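Local coordinates for extracellular solute-binding protein family 1 (Alicyclobacillus acidocaldarius subsp. acidocaldarius, PDB 4OVJ) that probably captures a solute, perhaps a sugar, outside the cell and hands it to an ABC importer, as other family 1 solute-binding proteins do, at residues Ser118-Gly123 and Tyr130-Ala135; Ala278-Gln283 and Glu288-Lys293. All coordinates share one frame; numbering follows the deposited sequence. Where two conformers were deposited one is given.

Interaction 1. Residues Ser118-Gly123 and Tyr130-Ala135; sequences SVLKSG and YGIPNA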
loop_
_atom_site.group_PDB
_atom_site.type_symbol
_atom_site.label_atom_id
_atom_site.label_comp_id
_atom_site.label_asym_id
_atom_site.label_seq_id
_atom_site.Cartn_x
_atom_site.Cartn_y
_atom_site.Cartn_z
ATOM N N SER A 118 -5.772 8.702 -9.613
ATOM C CA SER A 118 -6.269 8.113 -8.365
ATOM C C SER A 118 -5.225 8.190 -7.268
ATOM O O SER A 118 -5.561 8.432 -6.103
ATOM C CB SER A 118 -6.693 6.648 -8.554
ATOM O OG SER A 118 -5.574 5.770 -8.628
ATOM N N VAL A 119 -3.968 7.961 -7.647
ATOM C CA VAL A 119 -2.827 8.072 -6.738
ATOM C C VAL A 119 -2.632 9.522 -6.298
ATOM O O VAL A 119 -2.460 9.797 -5.119
ATOM C CB VAL A 119 -1.536 7.538 -7.408
ATOM C CG1 VAL A 119 -0.290 7.902 -6.618
ATOM C CG2 VAL A 119 -1.632 6.029 -7.600
ATOM N N LEU A 120 -2.652 10.450 -7.248
ATOM C CA LEU A 120 -2.518 11.873 -6.902
ATOM C C LEU A 120 -3.586 12.357 -5.921
ATOM O O LEU A 120 -3.299 13.202 -5.075
ATOM C CB LEU A 120 -2.544 12.752 -8.140
ATOM C CG LEU A 120 -1.241 12.798 -8.907
ATOM C CD1 LEU A 120 -1.476 13.378 -10.294
ATOM C CD2 LEU A 120 -0.173 13.588 -8.142
ATOM N N LYS A 121 -4.796 11.816 -6.038
ATOM C CA LYS A 121 -5.909 12.208 -5.181
ATOM C C LYS A 121 -5.591 12.040 -3.692
ATOM O O LYS A 121 -6.089 12.797 -2.858
ATOM C CB LYS A 121 -7.157 11.400 -5.547
ATOM C CG LYS A 121 -8.429 11.903 -4.903
ATOM C CD LYS A 121 -8.764 13.311 -5.361
ATOM C CE LYS A 121 -10.164 13.720 -4.928
ATOM N NZ LYS A 121 -10.208 15.166 -4.580
ATOM N N SER A 122 -4.744 11.068 -3.362
ATOM C CA SER A 122 -4.338 10.833 -1.967
ATOM C C SER A 122 -3.582 12.022 -1.344
ATOM O O SER A 122 -3.536 12.148 -0.130
ATOM C CB SER A 122 -3.536 9.534 -1.826
ATOM O OG SER A 122 -2.259 9.626 -2.408
ATOM N N GLY A 123 -3.012 12.894 -2.173
ATOM C CA GLY A 123 -2.297 14.075 -1.687
ATOM C C GLY A 123 -3.156 15.328 -1.629
ATOM O O GLY A 123 -2.664 16.393 -1.266
ATOM N N TYR A 130 -1.159 18.774 -1.783
ATOM C CA TYR A 130 -0.135 19.133 -0.796
ATOM C C TYR A 130 1.002 18.136 -0.620
ATOM O O TYR A 130 1.949 18.385 0.124
ATOM C CB TYR A 130 -0.816 19.451 0.532
ATOM C CG TYR A 130 -1.697 20.670 0.387
ATOM C CD1 TYR A 130 -1.142 21.942 0.309
ATOM C CD2 TYR A 130 -3.077 20.547 0.301
ATOM C CE1 TYR A 130 -1.931 23.062 0.173
ATOM C CE2 TYR A 130 -3.880 21.662 0.159
ATOM C CZ TYR A 130 -3.305 22.918 0.096
ATOM O OH TYR A 130 -4.105 24.019 -0.047
ATOM N N GLY A 131 0.907 17.015 -1.307
ATOM C CA GLY A 131 1.973 16.034 -1.316
ATOM C C GLY A 131 1.811 15.148 -2.526
ATOM O O GLY A 131 0.703 14.914 -2.982
ATOM N N ILE A 132 2.927 14.659 -3.040
ATOM C CA ILE A 132 2.903 13.703 -4.136
ATOM C C ILE A 132 3.451 12.357 -3.637
ATOM O O ILE A 132 4.554 12.296 -3.079
ATOM C CB ILE A 132 3.679 14.224 -5.343
ATOM C CG1 ILE A 132 3.055 15.567 -5.799
ATOM C CG2 ILE A 132 3.624 13.196 -6.463
ATOM C CD1 ILE A 132 3.799 16.263 -6.902
ATOM N N PRO A 133 2.658 11.280 -3.787
ATOM C CA PRO A 133 3.136 9.978 -3.338
ATOM C C PRO A 133 4.448 9.644 -4.004
ATOM O O PRO A 133 4.625 9.935 -5.194
ATOM C CB PRO A 133 2.025 9.023 -3.789
ATOM C CG PRO A 133 0.800 9.866 -3.779
ATOM C CD PRO A 133 1.269 11.196 -4.289
ATOM N N ASN A 134 5.374 9.078 -3.247
ATOM C CA ASN A 134 6.698 8.786 -3.783
ATOM C C ASN A 134 6.909 7.309 -4.131
ATOM O O ASN A 134 7.849 6.965 -4.840
ATOM C CB ASN A 134 7.807 9.326 -2.867
ATOM C CG ASN A 134 7.802 8.727 -1.476
ATOM O OD1 ASN A 134 7.204 7.682 -1.217
ATOM N ND2 ASN A 134 8.485 9.406 -0.551
ATOM N N ALA A 135 6.025 6.451 -3.647
ATOM C CA ALA A 135 6.118 5.017 -3.880
ATOM C C ALA A 135 4.775 4.382 -3.577
ATOM O O ALA A 135 3.959 4.948 -2.853
ATOM C CB ALA A 135 7.203 4.393 -3.025
#
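Tyr130 N donates to Gly123 O at 2.9 Å, a nearly straight bond that joins the chain following helix 117-121 to the long strand 128-144; the two glycines Gly123 and Gly131 bring their CA atoms to 4.7 Å. The contact closes the β-hairpin of strands 124-125 and 128-144 in the periplasmic-binding-protein fold, with the helix laid against strand 128-144. Glycine suits position 123 because a CB there would run into Gly131 O; instead its CA offers a C-H to that same oxygen, a buried carbonyl with no conventional donor. Further along, Pro133 turns its ring toward the helix. A chi1 of 168° swings Val119 CG1 away from the backbone N and onto Pro133 CG at 3.6 Å, the two side chains running antiparallel past one another. A branched valine and a rigid proline make a compact apolar pair here, while Leu120 CD2 lies alongside Ile132 CG2 at a looser 4.2 Å, both side chains running in the same direction. Ile132 also touches Ile110, Ile115 packs on both Ile132 and Leu120, and Phe297 of strand 293-300 packs on both Ser122 and Pro133. Ser122 turns its hydroxyl back to the carbonyl three residues earlier: with chi1 at 70°, OG points back over the backbone and donates to Val119 O at 2.7 Å. Replacing it by an alanine would probably leave Val119 O with the backbone N-H of Ser122 as its one remaining donor of the pair and open a small gap against the proline ring. Serine thus spends its hydroxyl hydrogen locally and still lends its oxygen to the packing, with OG 3.4 Å from Pro133 CG.

Interaction 2. Residues Ala278-Gln283 and Glu288-Lys293; sequences ALPPTQ and EGLYIK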
loop_
_atom_site.group_PDB
_atom_site.type_symbol
_atom_site.label_atom_id
_atom_site.label_comp_id
_atom_site.label_asym_id
_atom_site.label_seq_id
_atom_site.Cartn_x
_atom_site.Cartn_y
_atom_site.Cartn_z
ATOM N N ALA A 278 -1.790 -11.770 -10.081
ATOM C CA ALA A 278 -3.076 -11.370 -10.637
ATOM C C ALA A 278 -3.644 -10.246 -9.807
ATOM O O ALA A 278 -3.333 -10.117 -8.623
ATOM C CB ALA A 278 -4.038 -12.529 -10.649
ATOM N N LEU A 279 -4.488 -9.422 -10.420
ATOM C CA LEU A 279 -5.265 -8.478 -9.622
ATOM C C LEU A 279 -6.268 -9.259 -8.771
ATOM O O LEU A 279 -6.739 -10.326 -9.176
ATOM C CB LEU A 279 -5.999 -7.473 -10.510
ATOM C CG LEU A 279 -5.085 -6.552 -11.311
ATOM C CD1 LEU A 279 -5.929 -5.692 -12.243
ATOM C CD2 LEU A 279 -4.209 -5.692 -10.406
ATOM N N PRO A 280 -6.618 -8.732 -7.592
ATOM C CA PRO A 280 -7.525 -9.474 -6.724
ATOM C C PRO A 280 -8.952 -9.565 -7.274
ATOM O O PRO A 280 -9.348 -8.768 -8.142
ATOM C CB PRO A 280 -7.473 -8.725 -5.390
ATOM C CG PRO A 280 -6.677 -7.508 -5.612
ATOM C CD PRO A 280 -6.144 -7.472 -7.005
ATOM N N PRO A 281 -9.715 -10.560 -6.805
ATOM C CA PRO A 281 -11.001 -10.817 -7.437
ATOM C C PRO A 281 -12.011 -9.706 -7.281
ATOM O O PRO A 281 -11.925 -8.907 -6.354
ATOM C CB PRO A 281 -11.498 -12.079 -6.733
ATOM C CG PRO A 281 -10.278 -12.744 -6.256
ATOM C CD PRO A 281 -9.374 -11.625 -5.849
ATOM N N THR A 282 -12.954 -9.676 -8.210
ATOM C CA THR A 282 -13.966 -8.655 -8.267
ATOM C C THR A 282 -15.312 -9.124 -7.729
ATOM O O THR A 282 -15.572 -10.325 -7.617
ATOM C CB THR A 282 -14.151 -8.182 -9.723
ATOM O OG1 THR A 282 -14.550 -9.280 -10.546
ATOM C CG2 THR A 282 -12.869 -7.595 -10.251
ATOM N N GLN A 283 -16.167 -8.150 -7.413
ATOM C CA GLN A 283 -17.534 -8.412 -6.997
ATOM C C GLN A 283 -18.504 -7.997 -8.100
ATOM O O GLN A 283 -18.674 -6.823 -8.350
ATOM C CB GLN A 283 -17.865 -7.628 -5.735
ATOM C CG GLN A 283 -19.304 -7.762 -5.282
ATOM C CD GLN A 283 -19.697 -9.198 -5.028
ATOM O OE1 GLN A 283 -19.075 -9.884 -4.221
ATOM N NE2 GLN A 283 -20.715 -9.670 -5.732
ATOM N N GLU A 288 -15.344 -0.899 -7.617
ATOM C CA GLU A 288 -13.951 -1.326 -7.580
ATOM C C GLU A 288 -13.424 -1.214 -6.156
ATOM O O GLU A 288 -13.482 -0.138 -5.542
ATOM C CB GLU A 288 -13.088 -0.498 -8.541
ATOM C CG GLU A 288 -11.606 -0.872 -8.552
ATOM C CD GLU A 288 -11.360 -2.344 -8.874
ATOM O OE1 GLU A 288 -11.655 -2.746 -10.019
ATOM O OE2 GLU A 288 -10.861 -3.099 -7.995
ATOM N N GLY A 289 -12.916 -2.327 -5.631
ATOM C CA GLY A 289 -12.298 -2.343 -4.316
ATOM C C GLY A 289 -10.863 -1.868 -4.286
ATOM O O GLY A 289 -10.393 -1.365 -3.261
ATOM N N LEU A 290 -10.140 -2.050 -5.389
ATOM C CA LEU A 290 -8.701 -1.858 -5.363
ATOM C C LEU A 290 -8.352 -0.382 -5.227
ATOM O O LEU A 290 -8.990 0.476 -5.828
ATOM C CB LEU A 290 -8.071 -2.416 -6.627
ATOM C CG LEU A 290 -6.562 -2.671 -6.595
ATOM C CD1 LEU A 290 -6.188 -3.735 -5.566
ATOM C CD2 LEU A 290 -6.094 -3.072 -7.991
ATOM N N TYR A 291 -7.337 -0.120 -4.421
ATOM C CA TYR A 291 -6.713 1.196 -4.298
ATOM C C TYR A 291 -5.210 0.989 -4.293
ATOM O O TYR A 291 -4.712 -0.106 -4.019
ATOM C CB TYR A 291 -7.129 1.899 -3.003
ATOM C CG TYR A 291 -6.823 1.097 -1.755
ATOM C CD1 TYR A 291 -7.667 0.067 -1.341
ATOM C CD2 TYR A 291 -5.666 1.326 -1.024
ATOM C CE1 TYR A 291 -7.377 -0.697 -0.218
ATOM C CE2 TYR A 291 -5.376 0.579 0.104
ATOM C CZ TYR A 291 -6.228 -0.444 0.491
ATOM O OH TYR A 291 -5.938 -1.189 1.606
ATOM N N ILE A 292 -4.495 2.057 -4.589
ATOM C CA ILE A 292 -3.052 2.084 -4.470
ATOM C C ILE A 292 -2.727 2.793 -3.166
ATOM O O ILE A 292 -3.191 3.895 -2.929
ATOM C CB ILE A 292 -2.394 2.839 -5.645
ATOM C CG1 ILE A 292 -2.957 2.378 -6.990
ATOM C CG2 ILE A 292 -0.888 2.659 -5.599
ATOM C CD1 ILE A 292 -2.838 0.898 -7.254
ATOM N N LYS A 293 -1.917 2.165 -2.333
ATOM C CA LYS A 293 -1.533 2.762 -1.064
ATOM C C LYS A 293 -0.275 3.587 -1.304
ATOM O O LYS A 293 0.720 3.053 -1.772
ATOM C CB LYS A 293 -1.245 1.667 -0.049
ATOM C CG LYS A 293 -0.858 2.161 1.335
ATOM C CD LYS A 293 -0.671 0.978 2.278
ATOM C CE LYS A 293 0.123 1.374 3.507
ATOM N NZ LYS A 293 -0.709 2.188 4.425
#
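Leu290 sends its two methyls to different partners, CD1 to the rim of the Pro280 ring and CD2 against Leu279. CD1 meets that rim at two carbons, 3.8 Å from Pro280 CG and 4.0 Å from Pro280 CD. The other methyl touches one methyl of Leu279, Leu290 CD2 to Leu279 CD2 at 4.0 Å. With CG anti to the backbone N (chi1 -163°), the Leu290 side chain extends toward the opposing segment and lies roughly perpendicular to both partners. A forked leucine suits this place because one residue can fill the angle between a proline and a second leucine. The backbones stay well apart, Pro280 and Leu290 having their CA atoms 7.8 Å from each other, and the contact is purely apolar. Leu358 and Val365 of helix 350-365 extend it, touching Leu279 and Leu290 respectively, while Tyr139 and Tyr190 pack on Pro280.

Polar groups steady the surrounding backbone. Glu288 bends its carboxylate toward the backbone two residues on, and OE2 accepts from Leu290 N at 2.9 Å through the lone pair facing away from OE1. That oxygen also forms a salt bridge with Arg157, whose positive charge would probably favour the ionised acid; Arg157 NE in turn reaches Pro280 O, linking the two sides of the loop. Gly289 O accepts a hydrogen bond from Arg193 NE. The whole is an irregular connection between two strands, 275-278 and 293-300, of the mixed β-sheet in a periplasmic-binding-protein fold, closed by aliphatic side chains instead of hairpin backbone pairing.

Following the chain from the N terminus, interaction 1 comes first: helix 117-121 runs into the short strand 124-125, and the chain turns back at once into strand 128-144, closing a small loop. Interaction 2 opens much later, after strand 275-278, and closes the irregular loop that leads into strand 293-300. The two are in series and neither nest nor cross. Their centres lie 18 Å apart, yet they meet where Val119 CG2 packs on Ile292 CB at 3.8 Å. Strands 128-144 and 293-300 pair antiparallel, so the sheet also joins the helix-and-hairpin region of residues 118-135 to the loop region of residues 278-293.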